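Local atomic coordinates of acetylxylan esterase A (Aspergillus awamori, PDB entry 5X6S), a protein that catalyses the deacetylation of xylans and xylo-oligosaccharides, cleaving acetyl side groups from the hetero-xylan backbone during plant biomass degradation. Residues D158-T163 / D202-P207; M124-A129 / M194-G199; T238-T243 / T255-T260; S68-G73 / G89-S94; G148-N153 / T163-D168. One frame throughout, in Å; residues are numbered along the deposited sequence.

Interaction 1: residues D158-T163 / D202-P207; sequences DGWNST and DTTLYP. With NAG (2-acetamido-2-deoxy-beta-D-glucopyranose), chain C.
W160 reaches T204 and L205 with the outer rim of its indole, next to the probable Ser-His-Asp charge relay of this alpha/beta-hydrolase, in which D202 fits the acid. Taking 158-163 in order, D158 and G159 are tied to another loop, through D77 and S79. W160 follows, its CG anti to the backbone N (chi1 -172°), which lets the six-membered end of the indole come close to L205. Its CH2 lies 3.9 Å from L205 CD2, a methyl that approaches the ring obliquely. T204 CG2 instead sits at the ring edge, near its plane, 4.3 Å from W160 CH2. The contact is small, 89 Å² in all, and wholly apolar; A165 and M123 also pack on both W160 and L205, while F150 meets the indole edge-to-face.

N161 takes no part in this patch. It is the N-cap of helix 162-165, its OD1 accepting from C164 N, and its ND2 bonds covalently to C1 of the N-acetylglucosamine at 1.4 Å, so one amide both caps the helix and carries the glycan. S162 and T163 then begin the helix.

In the 202-207 loop, D202 organises the backbone: OD2 pairs with H259 ND1, while OD1 receives T204 N nearly along its C-O axis at 2.9 Å, an Asx turn, and L205 N, also at 2.9 Å, from 54° out of the carboxylate plane.

Interaction 2: residues M124-A129 / M194-G199; sequences MTNVMA and MQIYHG
M194 bends its thioether so that SD and CE meet A129 and N126, its chain turning at both chi2 (-57°) and chi3 (-67°). This bend presents two atoms to the helix: SD rests 3.8 Å from A129 CB, and CE stands 3.9 Å from the same methyl. CE also lies 3.6 Å from N126 OD1, the two side chains running at a slant to one another. I196 approaches that amide oxygen in a similarly slanted way through CD1, at 4.0 Å. This is helix-on-sheet packing of the alpha/beta-hydrolase core: helix 120-131, which follows the probable nucleophile elbow (GxSxG) bearing S119, lies against strand 193-199 of the main sheet. Their local axes run nearly antiparallel (163°) and approach to 10.8 Å. The amide of N126 is buried yet satisfied, since ND2 donates to V145 O and OD1 accepts from W217 NE1. W217, on helix 208-221, also packs on A129 and M194, while V141 of the adjacent strand touches both N126 and I196.

Interaction 3: residues T238-T243 / T255-T260; sequences TNYETT and TGVGHT
With chi1 at -79°, CG of Y240 stands anti to its own carbonyl carbon, and although the CB bond leads away from 255-260, the long ring brings its hydroxyl end back to V257. V257 meets it with CG2, the branch anti to the carbonyl carbon, CG1 being anti to the backbone N (chi1 178°). The two side chains cross at about a right angle, V257 CG2 lying 4.1 Å from Y240 OH and 4.2 Å from Y240 CE1, oblique to the ring.

Beside this apolar touch, the backbones are joined by one bond. T255 N donates to N239 O at 2.9 Å, with an N-H...O angle of 144°. T255 OG1 also holds a water at 2.8 Å, which donates a long, weak bond to N239 O.

I252 and A254 of strand 249-254 pack on Y240 as well. N239 precedes strand 240-246 and T255 follows strand 249-254, so the bond sits at the open end of this hairpin, from which the chain runs on to H259. There H259 ND1 is hydrogen-bonded to D202 OD2 and NE2 to S119 OG, the pattern expected of the histidine loop in an alpha/beta-hydrolase catalytic triad.

Interaction 4: residues S68-G73 / G89-S94; sequences SSPYSG and GGNSNS
Y71 and P70 meet the amide of N91 in a small interface of 107 Å², and it is the amide of N91 that does the touching. Direct side-chain contacts come first. N91 OD1 sits at the edge of the phenol ring, near its plane, 3.2 Å from Y71 CE2, and the ring and amide planes are 32° apart. The two side chains approach from opposite directions. P70 adds CG, 4.0 Å from N91 ND2, and that same CG lies 3.6 Å above the centre of the Y71 ring, covering one face.

A water provides a polar link between the segments, accepting from N91 N at 2.8 Å and hydrogen-bonded to Y71 OH at 3.2 Å. The buried amide of N91 finds partners elsewhere: ND2 is hydrogen-bonded to T15 OG1 and OD1 accepts from D77 N, so both ends of the group are fixed and its rotation is set.

Local bonds shape each segment. Y71 N donates to S69 OG at 3.2 Å, nearly straight at 171°, while G89 N reaches a lone pair of N93 OD1 in the carbonyl plane.

The arrangement thus joins an ST turn, just after strand 63-68, to the N-terminal turn of helix 91-106, with G90 as N-cap, in the alpha/beta-hydrolase fold.

Interaction 5: residues G148-N153 / T163-D168; sequences GCFYSN and TCAQGD. With NAG (2-acetamido-2-deoxy-beta-D-glucopyranose), chain C.
A type I turn from G148 to Y151 passes beside helix 162-165, bringing C149 and C164 to a CA separation of 5.8 Å, while positive phi at G167 (88°), with bonds from G167 N to C164 O and D168 N to T163 O, marks a Schellman motif. The C149-C164 disulfide spans the gap at 2.0 Å between SG atoms, with chi3 117°. C164 SG also lies in the plane of the F150 ring, at its edge, 3.7 Å from CD1, a sulfur-aromatic contact. F150 CE1 then reaches A165 CB at 4.3 Å.

The N-acetylglucosamine attached to N161 lies along the 148-153 loop. Its O6 donates to C149 O at 2.8 Å, and its O7 accepts from N153 N at 2.8 Å, almost straight at 178°. The sugar O3 comes to the edge of the Y151 ring, in its plane. The result is a disulfide-closed loop of this CE1 esterase, with the first sugar of an N-linked glycan laid against it.

Interaction 2 is the most central of the five, its centre about 4 Å from that of the chain, and is almost purely helix-on-strand packing. The other four lie 14 to 18 Å out; interaction 5 is nevertheless buried, whereas 1, 3 and 4 are partly buried. Interactions 1 and 5 share T163 and helix 162-165; one is purely apolar, the other adds a disulfide; the first carries the glycan on N161, the second hydrogen-bonds it. Interactions 1 and 3 supply D202 and H259 to the probable triad. Interaction 4 combines direct side-chain contact with a bridging water, its amide held by T15 and D77, and touches interaction 2 where M124 and M128 meet helix 91-106.

Interaction 1: residues D158-T163 / D202-P207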
# COMPACT_ATOMS: atom_id res chain seq x y z
N ASP A 158 -25.23 -8.41 -7.92
CA ASP A 158 -25.89 -8.73 -6.65
C ASP A 158 -26.73 -10.02 -6.77
O ASP A 158 -27.81 -10.10 -6.20
CB ASP A 158 -26.75 -7.55 -6.18
CG ASP A 158 -27.36 -7.75 -4.79
OD1 ASP A 158 -26.78 -8.48 -3.95
OD2 ASP A 158 -28.42 -7.12 -4.54
N GLY A 159 -26.19 -11.00 -7.49
CA GLY A 159 -26.88 -12.29 -7.68
C GLY A 159 -26.46 -13.24 -6.57
O GLY A 159 -25.27 -13.40 -6.30
N TRP A 160 -27.45 -13.86 -5.92
CA TRP A 160 -27.18 -14.90 -4.91
C TRP A 160 -26.81 -16.20 -5.64
O TRP A 160 -27.54 -16.62 -6.51
CB TRP A 160 -28.42 -15.13 -4.01
CG TRP A 160 -28.15 -16.05 -2.80
CD1 TRP A 160 -28.32 -17.43 -2.75
CD2 TRP A 160 -27.71 -15.66 -1.50
NE1 TRP A 160 -27.97 -17.90 -1.51
CE2 TRP A 160 -27.61 -16.85 -0.71
CE3 TRP A 160 -27.37 -14.44 -0.91
CZ2 TRP A 160 -27.21 -16.83 0.62
CZ3 TRP A 160 -26.96 -14.42 0.40
CH2 TRP A 160 -26.87 -15.61 1.16
N ASN A 161 -25.68 -16.80 -5.30
CA ASN A 161 -25.28 -18.11 -5.87
C ASN A 161 -25.55 -19.23 -4.85
O ASN A 161 -24.79 -19.43 -3.94
CB ASN A 161 -23.80 -18.08 -6.26
CG ASN A 161 -23.32 -19.32 -7.01
OD1 ASN A 161 -23.45 -20.46 -6.54
ND2 ASN A 161 -22.73 -19.09 -8.19
N SER A 162 -26.69 -19.90 -5.01
CA SER A 162 -27.08 -21.05 -4.15
C SER A 162 -26.09 -22.18 -4.10
O SER A 162 -25.87 -22.76 -3.04
CB SER A 162 -28.43 -21.60 -4.61
OG SER A 162 -29.42 -20.61 -4.42
N THR A 163 -25.46 -22.53 -5.22
CA THR A 163 -24.50 -23.64 -5.20
C THR A 163 -23.39 -23.34 -4.19
O THR A 163 -22.93 -24.22 -3.44
CB THR A 163 -23.88 -23.87 -6.59
OG1 THR A 163 -24.89 -23.76 -7.60
CG2 THR A 163 -23.30 -25.20 -6.66
N ASP A 202 -23.57 -23.39 10.59
CA ASP A 202 -24.14 -22.40 9.68
C ASP A 202 -24.95 -23.09 8.57
O ASP A 202 -24.40 -23.90 7.83
CB ASP A 202 -22.98 -21.60 9.07
CG ASP A 202 -23.42 -20.28 8.44
OD1 ASP A 202 -24.54 -20.20 7.86
OD2 ASP A 202 -22.62 -19.33 8.56
N THR A 203 -26.22 -22.76 8.45
CA THR A 203 -27.08 -23.30 7.42
C THR A 203 -27.58 -22.22 6.46
O THR A 203 -28.56 -22.41 5.76
CB THR A 203 -28.28 -24.06 8.07
OG1 THR A 203 -29.07 -23.15 8.83
CG2 THR A 203 -27.77 -25.16 9.00
N THR A 204 -26.89 -21.07 6.44
CA THR A 204 -27.08 -20.01 5.42
C THR A 204 -25.90 -20.05 4.45
O THR A 204 -26.07 -20.23 3.24
CB THR A 204 -27.15 -18.62 6.07
OG1 THR A 204 -28.29 -18.57 6.93
CG2 THR A 204 -27.27 -17.54 5.03
N LEU A 205 -24.71 -19.89 5.00
CA LEU A 205 -23.47 -20.10 4.27
C LEU A 205 -22.78 -21.31 4.88
O LEU A 205 -22.13 -21.22 5.94
CB LEU A 205 -22.54 -18.87 4.30
CG LEU A 205 -23.19 -17.55 3.84
CD1 LEU A 205 -22.20 -16.42 3.88
CD2 LEU A 205 -23.84 -17.70 2.47
N TYR A 206 -22.94 -22.44 4.19
CA TYR A 206 -22.53 -23.73 4.74
C TYR A 206 -21.04 -23.78 5.03
O TYR A 206 -20.23 -23.16 4.32
CB TYR A 206 -23.04 -24.91 3.86
CG TYR A 206 -24.49 -25.26 4.17
CD1 TYR A 206 -25.54 -24.48 3.68
CD2 TYR A 206 -24.81 -26.35 5.00
CE1 TYR A 206 -26.88 -24.77 3.99
CE2 TYR A 206 -26.12 -26.66 5.32
CZ TYR A 206 -27.16 -25.85 4.81
OH TYR A 206 -28.46 -26.13 5.12
N PRO A 207 -20.65 -24.52 6.09
CA PRO A 207 -19.29 -24.46 6.60
C PRO A 207 -18.20 -24.92 5.62
O PRO A 207 -17.01 -24.69 5.88
CB PRO A 207 -19.32 -25.37 7.86
CG PRO A 207 -20.62 -26.05 7.85
CD PRO A 207 -21.54 -25.37 6.90
C1 NAG C . -21.95 -20.12 -8.82
C2 NAG C . -21.95 -20.00 -10.35
C3 NAG C . -20.96 -20.96 -11.00
C4 NAG C . -19.57 -20.83 -10.40
C5 NAG C . -19.65 -20.87 -8.86
C6 NAG C . -18.31 -20.53 -8.24
C7 NAG C . -24.08 -19.46 -11.44
C8 NAG C . -25.46 -19.94 -11.78
N2 NAG C . -23.29 -20.30 -10.80
O3 NAG C . -20.97 -20.71 -12.39
O4 NAG C . -18.66 -21.85 -10.77
O5 NAG C . -20.63 -20.01 -8.30
O6 NAG C . -18.46 -20.63 -6.83
O7 NAG C . -23.76 -18.31 -11.74

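Interaction 2: residues M124-A129 / M194-G199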
# COMPACT_ATOMS: atom_id res chain seq x y z
N MET A 124 -17.99 -9.71 0.73
CA MET A 124 -17.38 -8.50 0.16
C MET A 124 -15.99 -8.27 0.75
O MET A 124 -15.07 -7.80 0.05
CB MET A 124 -18.31 -7.30 0.36
CG MET A 124 -17.70 -5.97 -0.14
SD MET A 124 -17.18 -5.99 -1.86
CE MET A 124 -18.72 -5.58 -2.65
N THR A 125 -15.78 -8.66 2.01
CA THR A 125 -14.44 -8.54 2.56
C THR A 125 -13.42 -9.33 1.75
O THR A 125 -12.33 -8.84 1.44
CB THR A 125 -14.43 -8.91 4.08
OG1 THR A 125 -15.24 -7.95 4.77
CG2 THR A 125 -13.06 -8.85 4.68
N ASN A 126 -13.76 -10.57 1.40
CA ASN A 126 -12.89 -11.39 0.59
C ASN A 126 -12.69 -10.77 -0.76
O ASN A 126 -11.62 -10.75 -1.25
CB ASN A 126 -13.37 -12.81 0.43
CG ASN A 126 -13.10 -13.65 1.67
OD1 ASN A 126 -12.04 -13.65 2.24
ND2 ASN A 126 -14.11 -14.31 2.09
N VAL A 127 -13.75 -10.24 -1.32
CA VAL A 127 -13.68 -9.58 -2.65
C VAL A 127 -12.74 -8.37 -2.61
O VAL A 127 -11.88 -8.16 -3.51
CB VAL A 127 -15.07 -9.23 -3.20
CG1 VAL A 127 -14.98 -8.34 -4.46
CG2 VAL A 127 -15.85 -10.50 -3.56
N MET A 128 -12.86 -7.56 -1.56
CA MET A 128 -11.99 -6.36 -1.40
C MET A 128 -10.53 -6.75 -1.28
O MET A 128 -9.65 -6.09 -1.82
CB MET A 128 -12.37 -5.55 -0.16
CG MET A 128 -13.74 -4.82 -0.23
SD MET A 128 -13.92 -3.74 -1.68
CE MET A 128 -12.47 -2.70 -1.47
N ALA A 129 -10.25 -7.82 -0.54
CA ALA A 129 -8.88 -8.32 -0.42
C ALA A 129 -8.28 -8.69 -1.79
O ALA A 129 -7.11 -8.49 -2.04
CB ALA A 129 -8.83 -9.50 0.54
N MET A 194 -5.12 -12.34 6.19
CA MET A 194 -6.49 -12.77 6.26
C MET A 194 -6.80 -13.57 7.53
O MET A 194 -6.08 -14.51 7.86
CB MET A 194 -6.87 -13.60 5.05
CG MET A 194 -6.64 -12.98 3.70
SD MET A 194 -7.52 -11.38 3.51
CE MET A 194 -9.18 -11.94 3.54
N GLN A 195 -7.90 -13.23 8.19
CA GLN A 195 -8.43 -13.97 9.33
C GLN A 195 -9.85 -14.31 9.04
O GLN A 195 -10.70 -13.41 8.83
CB GLN A 195 -8.34 -13.12 10.60
CG GLN A 195 -8.86 -13.79 11.84
CD GLN A 195 -8.75 -12.85 13.05
OE1 GLN A 195 -9.41 -11.79 13.09
NE2 GLN A 195 -7.89 -13.21 14.00
N ILE A 196 -10.15 -15.62 9.01
CA ILE A 196 -11.43 -16.16 8.54
C ILE A 196 -12.17 -16.89 9.67
O ILE A 196 -11.70 -17.94 10.15
CB ILE A 196 -11.21 -17.15 7.36
CG1 ILE A 196 -10.24 -16.56 6.33
CG2 ILE A 196 -12.54 -17.68 6.78
CD1 ILE A 196 -10.68 -15.25 5.66
N TYR A 197 -13.33 -16.37 10.10
CA TYR A 197 -14.19 -17.03 11.07
C TYR A 197 -15.37 -17.70 10.37
O TYR A 197 -15.91 -17.19 9.41
CB TYR A 197 -14.81 -16.02 12.04
CG TYR A 197 -13.91 -15.37 13.07
CD1 TYR A 197 -13.14 -14.23 12.77
CD2 TYR A 197 -13.87 -15.86 14.37
CE1 TYR A 197 -12.35 -13.61 13.76
CE2 TYR A 197 -13.11 -15.22 15.37
CZ TYR A 197 -12.36 -14.11 15.07
OH TYR A 197 -11.63 -13.52 16.08
N HIS A 198 -15.83 -18.82 10.92
CA HIS A 198 -17.04 -19.47 10.41
C HIS A 198 -17.58 -20.38 11.51
O HIS A 198 -16.81 -20.89 12.32
CB HIS A 198 -16.77 -20.27 9.13
CG HIS A 198 -17.90 -20.27 8.15
ND1 HIS A 198 -17.86 -19.52 7.00
CD2 HIS A 198 -19.13 -20.85 8.17
CE1 HIS A 198 -19.01 -19.63 6.35
NE2 HIS A 198 -19.79 -20.46 7.04
N GLY A 199 -18.89 -20.59 11.52
CA GLY A 199 -19.51 -21.49 12.50
C GLY A 199 -19.84 -22.86 11.90
O GLY A 199 -20.25 -22.94 10.73

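Interaction 3: residues T238-T243 / T255-T260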
# COMPACT_ATOMS: atom_id res chain seq x y z
N THR A 238 -13.83 -20.99 24.27
CA THR A 238 -14.28 -22.38 24.29
C THR A 238 -14.99 -22.72 23.01
O THR A 238 -15.88 -21.99 22.56
CB THR A 238 -15.19 -22.65 25.52
OG1 THR A 238 -14.45 -22.33 26.70
CG2 THR A 238 -15.69 -24.09 25.58
N ASN A 239 -14.57 -23.85 22.41
CA ASN A 239 -15.19 -24.41 21.24
C ASN A 239 -14.89 -23.66 19.93
O ASN A 239 -15.43 -24.01 18.88
CB ASN A 239 -16.67 -24.62 21.42
CG ASN A 239 -16.97 -25.79 22.36
OD1 ASN A 239 -16.18 -26.74 22.48
ND2 ASN A 239 -18.10 -25.72 23.03
N TYR A 240 -14.04 -22.64 20.03
CA TYR A 240 -13.46 -22.05 18.84
C TYR A 240 -12.05 -22.66 18.68
O TYR A 240 -11.32 -22.81 19.64
CB TYR A 240 -13.32 -20.56 19.04
CG TYR A 240 -14.57 -19.74 18.87
CD1 TYR A 240 -15.72 -20.02 19.58
CD2 TYR A 240 -14.57 -18.62 18.02
CE1 TYR A 240 -16.85 -19.24 19.43
CE2 TYR A 240 -15.72 -17.84 17.86
CZ TYR A 240 -16.84 -18.12 18.58
OH TYR A 240 -17.97 -17.33 18.42
N GLU A 241 -11.65 -22.95 17.45
CA GLU A 241 -10.28 -23.43 17.24
C GLU A 241 -9.58 -22.61 16.18
O GLU A 241 -10.10 -22.45 15.09
CB GLU A 241 -10.31 -24.90 16.77
CG GLU A 241 -8.93 -25.55 16.56
CD GLU A 241 -9.06 -26.88 15.80
OE1 GLU A 241 -9.55 -26.86 14.62
OE2 GLU A 241 -8.74 -27.95 16.38
N THR A 242 -8.38 -22.13 16.50
CA THR A 242 -7.59 -21.30 15.59
C THR A 242 -6.51 -22.13 14.89
O THR A 242 -5.72 -22.78 15.53
CB THR A 242 -6.95 -20.11 16.33
OG1 THR A 242 -7.99 -19.29 16.91
CG2 THR A 242 -6.17 -19.23 15.40
N THR A 243 -6.50 -22.10 13.56
CA THR A 243 -5.44 -22.67 12.75
C THR A 243 -4.66 -21.52 12.07
O THR A 243 -5.26 -20.75 11.33
CB THR A 243 -6.03 -23.59 11.68
OG1 THR A 243 -6.78 -24.65 12.30
CG2 THR A 243 -4.90 -24.20 10.82
N THR A 255 -17.21 -24.21 16.64
CA THR A 255 -18.11 -25.34 16.77
C THR A 255 -19.34 -24.99 17.58
O THR A 255 -19.24 -24.40 18.68
CB THR A 255 -17.37 -26.57 17.39
OG1 THR A 255 -16.28 -26.93 16.54
CG2 THR A 255 -18.31 -27.76 17.56
N GLY A 256 -20.49 -25.33 17.01
CA GLY A 256 -21.80 -25.07 17.59
C GLY A 256 -22.40 -23.71 17.31
O GLY A 256 -23.47 -23.39 17.81
N VAL A 257 -21.69 -22.89 16.51
CA VAL A 257 -22.15 -21.54 16.14
C VAL A 257 -22.67 -21.55 14.69
O VAL A 257 -22.10 -22.22 13.79
CB VAL A 257 -21.01 -20.48 16.33
CG1 VAL A 257 -21.42 -19.06 15.91
CG2 VAL A 257 -20.50 -20.49 17.76
N GLY A 258 -23.78 -20.88 14.48
CA GLY A 258 -24.37 -20.75 13.16
C GLY A 258 -24.02 -19.43 12.45
O GLY A 258 -22.88 -18.93 12.53
N HIS A 259 -25.00 -18.93 11.73
CA HIS A 259 -24.85 -17.71 10.94
C HIS A 259 -25.30 -16.52 11.75
O HIS A 259 -26.47 -16.45 12.10
CB HIS A 259 -25.69 -17.81 9.67
CG HIS A 259 -25.25 -16.87 8.59
ND1 HIS A 259 -24.07 -17.03 7.89
CD2 HIS A 259 -25.83 -15.74 8.10
CE1 HIS A 259 -23.94 -16.04 7.02
NE2 HIS A 259 -25.00 -15.26 7.11
N THR A 260 -24.41 -15.57 12.09
CA THR A 260 -22.97 -15.57 11.82
C THR A 260 -22.21 -15.80 13.13
O THR A 260 -22.79 -15.84 14.22
CB THR A 260 -22.53 -14.16 11.30
OG1 THR A 260 -22.93 -13.18 12.25
CG2 THR A 260 -23.16 -13.82 9.98
O HOH W 1 -13.88 -25.60 16.29

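Interaction 4: residues S68-G73 / G89-S94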
# COMPACT_ATOMS: atom_id res chain seq x y z
N SER A 68 -22.57 1.30 2.38
CA SER A 68 -24.00 0.99 2.46
C SER A 68 -24.53 0.54 1.11
O SER A 68 -24.50 1.28 0.14
CB SER A 68 -24.77 2.21 2.93
OG SER A 68 -25.88 1.79 3.64
N SER A 69 -25.03 -0.68 1.06
CA SER A 69 -25.45 -1.28 -0.20
C SER A 69 -26.55 -0.45 -0.86
O SER A 69 -27.46 0.03 -0.18
CB SER A 69 -25.95 -2.69 -0.02
OG SER A 69 -26.41 -3.19 -1.26
N PRO A 70 -26.43 -0.26 -2.19
CA PRO A 70 -27.45 0.47 -2.91
C PRO A 70 -28.64 -0.40 -3.30
O PRO A 70 -29.62 0.13 -3.87
CB PRO A 70 -26.74 0.91 -4.19
CG PRO A 70 -25.76 -0.22 -4.44
CD PRO A 70 -25.30 -0.66 -3.07
N TYR A 71 -28.57 -1.71 -3.06
CA TYR A 71 -29.57 -2.61 -3.64
C TYR A 71 -30.75 -2.95 -2.75
O TYR A 71 -30.69 -3.03 -1.51
CB TYR A 71 -28.94 -3.90 -4.17
CG TYR A 71 -27.79 -3.64 -5.13
CD1 TYR A 71 -28.01 -3.05 -6.37
CD2 TYR A 71 -26.45 -3.97 -4.77
CE1 TYR A 71 -26.95 -2.79 -7.23
CE2 TYR A 71 -25.39 -3.70 -5.62
CZ TYR A 71 -25.64 -3.11 -6.85
OH TYR A 71 -24.62 -2.82 -7.72
N SER A 72 -31.87 -3.19 -3.42
CA SER A 72 -33.04 -3.72 -2.74
C SER A 72 -32.64 -5.06 -2.07
O SER A 72 -32.07 -5.93 -2.71
CB SER A 72 -34.16 -3.93 -3.78
OG SER A 72 -35.31 -4.31 -3.07
N GLY A 73 -32.93 -5.20 -0.79
CA GLY A 73 -32.60 -6.44 -0.12
C GLY A 73 -31.31 -6.29 0.69
O GLY A 73 -31.01 -7.10 1.58
N GLY A 89 -15.28 -0.98 -11.55
CA GLY A 89 -16.39 -0.01 -11.40
C GLY A 89 -17.56 -0.49 -10.57
O GLY A 89 -18.57 0.22 -10.43
N GLY A 90 -17.47 -1.70 -10.03
CA GLY A 90 -18.55 -2.25 -9.21
C GLY A 90 -18.53 -1.75 -7.78
O GLY A 90 -17.71 -0.85 -7.45
N ASN A 91 -19.41 -2.28 -6.91
CA ASN A 91 -19.48 -1.91 -5.52
C ASN A 91 -18.09 -1.88 -4.88
O ASN A 91 -17.77 -1.00 -4.12
CB ASN A 91 -20.29 -2.88 -4.66
CG ASN A 91 -21.80 -2.83 -4.85
OD1 ASN A 91 -22.47 -3.65 -4.32
ND2 ASN A 91 -22.32 -1.86 -5.56
N SER A 92 -17.30 -2.89 -5.18
CA SER A 92 -15.97 -2.98 -4.59
C SER A 92 -15.06 -1.77 -4.88
O SER A 92 -14.30 -1.29 -3.99
CB SER A 92 -15.32 -4.29 -4.99
OG SER A 92 -15.33 -4.47 -6.40
N ASN A 93 -15.13 -1.29 -6.11
CA ASN A 93 -14.45 -0.09 -6.57
C ASN A 93 -14.89 1.14 -5.76
O ASN A 93 -14.09 1.94 -5.36
CB ASN A 93 -14.68 0.11 -8.06
CG ASN A 93 -13.57 0.87 -8.78
OD1 ASN A 93 -13.37 0.66 -9.96
ND2 ASN A 93 -12.86 1.71 -8.08
N SER A 94 -16.19 1.26 -5.52
CA SER A 94 -16.70 2.31 -4.70
C SER A 94 -16.11 2.30 -3.31
O SER A 94 -15.69 3.34 -2.81
CB SER A 94 -18.23 2.21 -4.65
OG SER A 94 -18.78 2.58 -5.92
O HOH W 2 -21.56 -3.49 -8.26

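Interaction 5: residues G148-N153 / T163-D168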
# COMPACT_ATOMS: atom_id res chain seq x y z
N GLY A 148 -15.02 -14.80 -5.25
CA GLY A 148 -15.43 -15.37 -6.52
C GLY A 148 -16.31 -16.59 -6.38
O GLY A 148 -16.74 -17.12 -7.36
N CYS A 149 -16.63 -17.00 -5.15
CA CYS A 149 -17.62 -18.06 -4.93
C CYS A 149 -19.03 -17.63 -5.35
O CYS A 149 -19.86 -18.46 -5.75
CB CYS A 149 -17.57 -18.52 -3.46
SG CYS A 149 -18.37 -20.13 -3.09
N PHE A 150 -19.32 -16.32 -5.29
CA PHE A 150 -20.62 -15.82 -5.73
C PHE A 150 -20.61 -15.32 -7.16
O PHE A 150 -21.59 -14.73 -7.62
CB PHE A 150 -21.19 -14.73 -4.79
CG PHE A 150 -22.23 -15.23 -3.82
CD1 PHE A 150 -22.10 -16.48 -3.19
CD2 PHE A 150 -23.34 -14.44 -3.50
CE1 PHE A 150 -23.04 -16.92 -2.27
CE2 PHE A 150 -24.28 -14.87 -2.56
CZ PHE A 150 -24.13 -16.13 -1.95
N TYR A 151 -19.51 -15.57 -7.85
CA TYR A 151 -19.47 -15.37 -9.32
C TYR A 151 -20.82 -15.71 -9.96
O TYR A 151 -21.43 -16.75 -9.68
CB TYR A 151 -18.36 -16.24 -9.92
CG TYR A 151 -18.34 -16.32 -11.42
CD1 TYR A 151 -17.73 -15.32 -12.19
CD2 TYR A 151 -18.92 -17.42 -12.09
CE1 TYR A 151 -17.67 -15.42 -13.58
CE2 TYR A 151 -18.90 -17.52 -13.46
CZ TYR A 151 -18.28 -16.55 -14.21
OH TYR A 151 -18.28 -16.70 -15.57
N SER A 152 -21.29 -14.81 -10.82
CA SER A 152 -22.47 -15.07 -11.64
C SER A 152 -22.05 -15.42 -13.06
O SER A 152 -21.39 -14.62 -13.75
CB SER A 152 -23.42 -13.88 -11.69
OG SER A 152 -24.30 -14.02 -12.78
N ASN A 153 -22.43 -16.63 -13.51
CA ASN A 153 -22.16 -17.05 -14.88
C ASN A 153 -22.92 -16.29 -15.96
O ASN A 153 -22.66 -16.53 -17.12
CB ASN A 153 -22.27 -18.59 -15.07
CG ASN A 153 -23.69 -19.13 -14.95
OD1 ASN A 153 -24.68 -18.43 -15.09
ND2 ASN A 153 -23.77 -20.42 -14.70
N THR A 163 -25.46 -22.53 -5.22
CA THR A 163 -24.50 -23.64 -5.20
C THR A 163 -23.39 -23.34 -4.19
O THR A 163 -22.93 -24.22 -3.44
CB THR A 163 -23.88 -23.87 -6.59
OG1 THR A 163 -24.89 -23.76 -7.60
CG2 THR A 163 -23.30 -25.20 -6.66
N CYS A 164 -22.91 -22.09 -4.23
CA CYS A 164 -21.85 -21.65 -3.31
C CYS A 164 -22.37 -21.66 -1.88
O CYS A 164 -21.77 -22.30 -1.02
CB CYS A 164 -21.34 -20.25 -3.70
SG CYS A 164 -20.21 -19.56 -2.50
N ALA A 165 -23.48 -20.98 -1.64
CA ALA A 165 -24.03 -20.81 -0.27
C ALA A 165 -24.31 -22.19 0.39
O ALA A 165 -24.06 -22.40 1.59
CB ALA A 165 -25.28 -19.98 -0.30
N GLN A 166 -24.81 -23.13 -0.42
CA GLN A 166 -25.09 -24.51 0.10
C GLN A 166 -23.84 -25.31 0.40
O GLN A 166 -23.93 -26.39 1.03
CB GLN A 166 -25.95 -25.30 -0.88
CG GLN A 166 -27.39 -24.85 -0.98
CD GLN A 166 -27.97 -25.18 -2.35
OE1 GLN A 166 -27.40 -25.98 -3.13
NE2 GLN A 166 -29.09 -24.54 -2.69
N GLY A 167 -22.68 -24.83 -0.03
CA GLY A 167 -21.41 -25.50 0.23
C GLY A 167 -21.08 -26.55 -0.83
O GLY A 167 -20.27 -27.46 -0.58
N ASP A 168 -21.73 -26.41 -2.01
CA ASP A 168 -21.57 -27.35 -3.13
C ASP A 168 -20.47 -27.00 -4.13
O ASP A 168 -20.27 -27.73 -5.10
CB ASP A 168 -22.92 -27.58 -3.83
CG ASP A 168 -23.92 -28.29 -2.92
OD1 ASP A 168 -23.45 -29.14 -2.16
OD2 ASP A 168 -25.13 -27.99 -2.94
C1 NAG C . -21.95 -20.12 -8.82
C2 NAG C . -21.95 -20.00 -10.35
C3 NAG C . -20.96 -20.96 -11.00
C4 NAG C . -19.57 -20.83 -10.40
C5 NAG C . -19.65 -20.87 -8.86
C6 NAG C . -18.31 -20.53 -8.24
C7 NAG C . -24.08 -19.46 -11.44
C8 NAG C . -25.46 -19.94 -11.78
N2 NAG C . -23.29 -20.30 -10.80
O3 NAG C . -20.97 -20.71 -12.39
O4 NAG C . -18.66 -21.85 -10.77
O5 NAG C . -20.63 -20.01 -8.30
O6 NAG C . -18.46 -20.63 -6.83
O7 NAG C . -23.76 -18.31 -11.74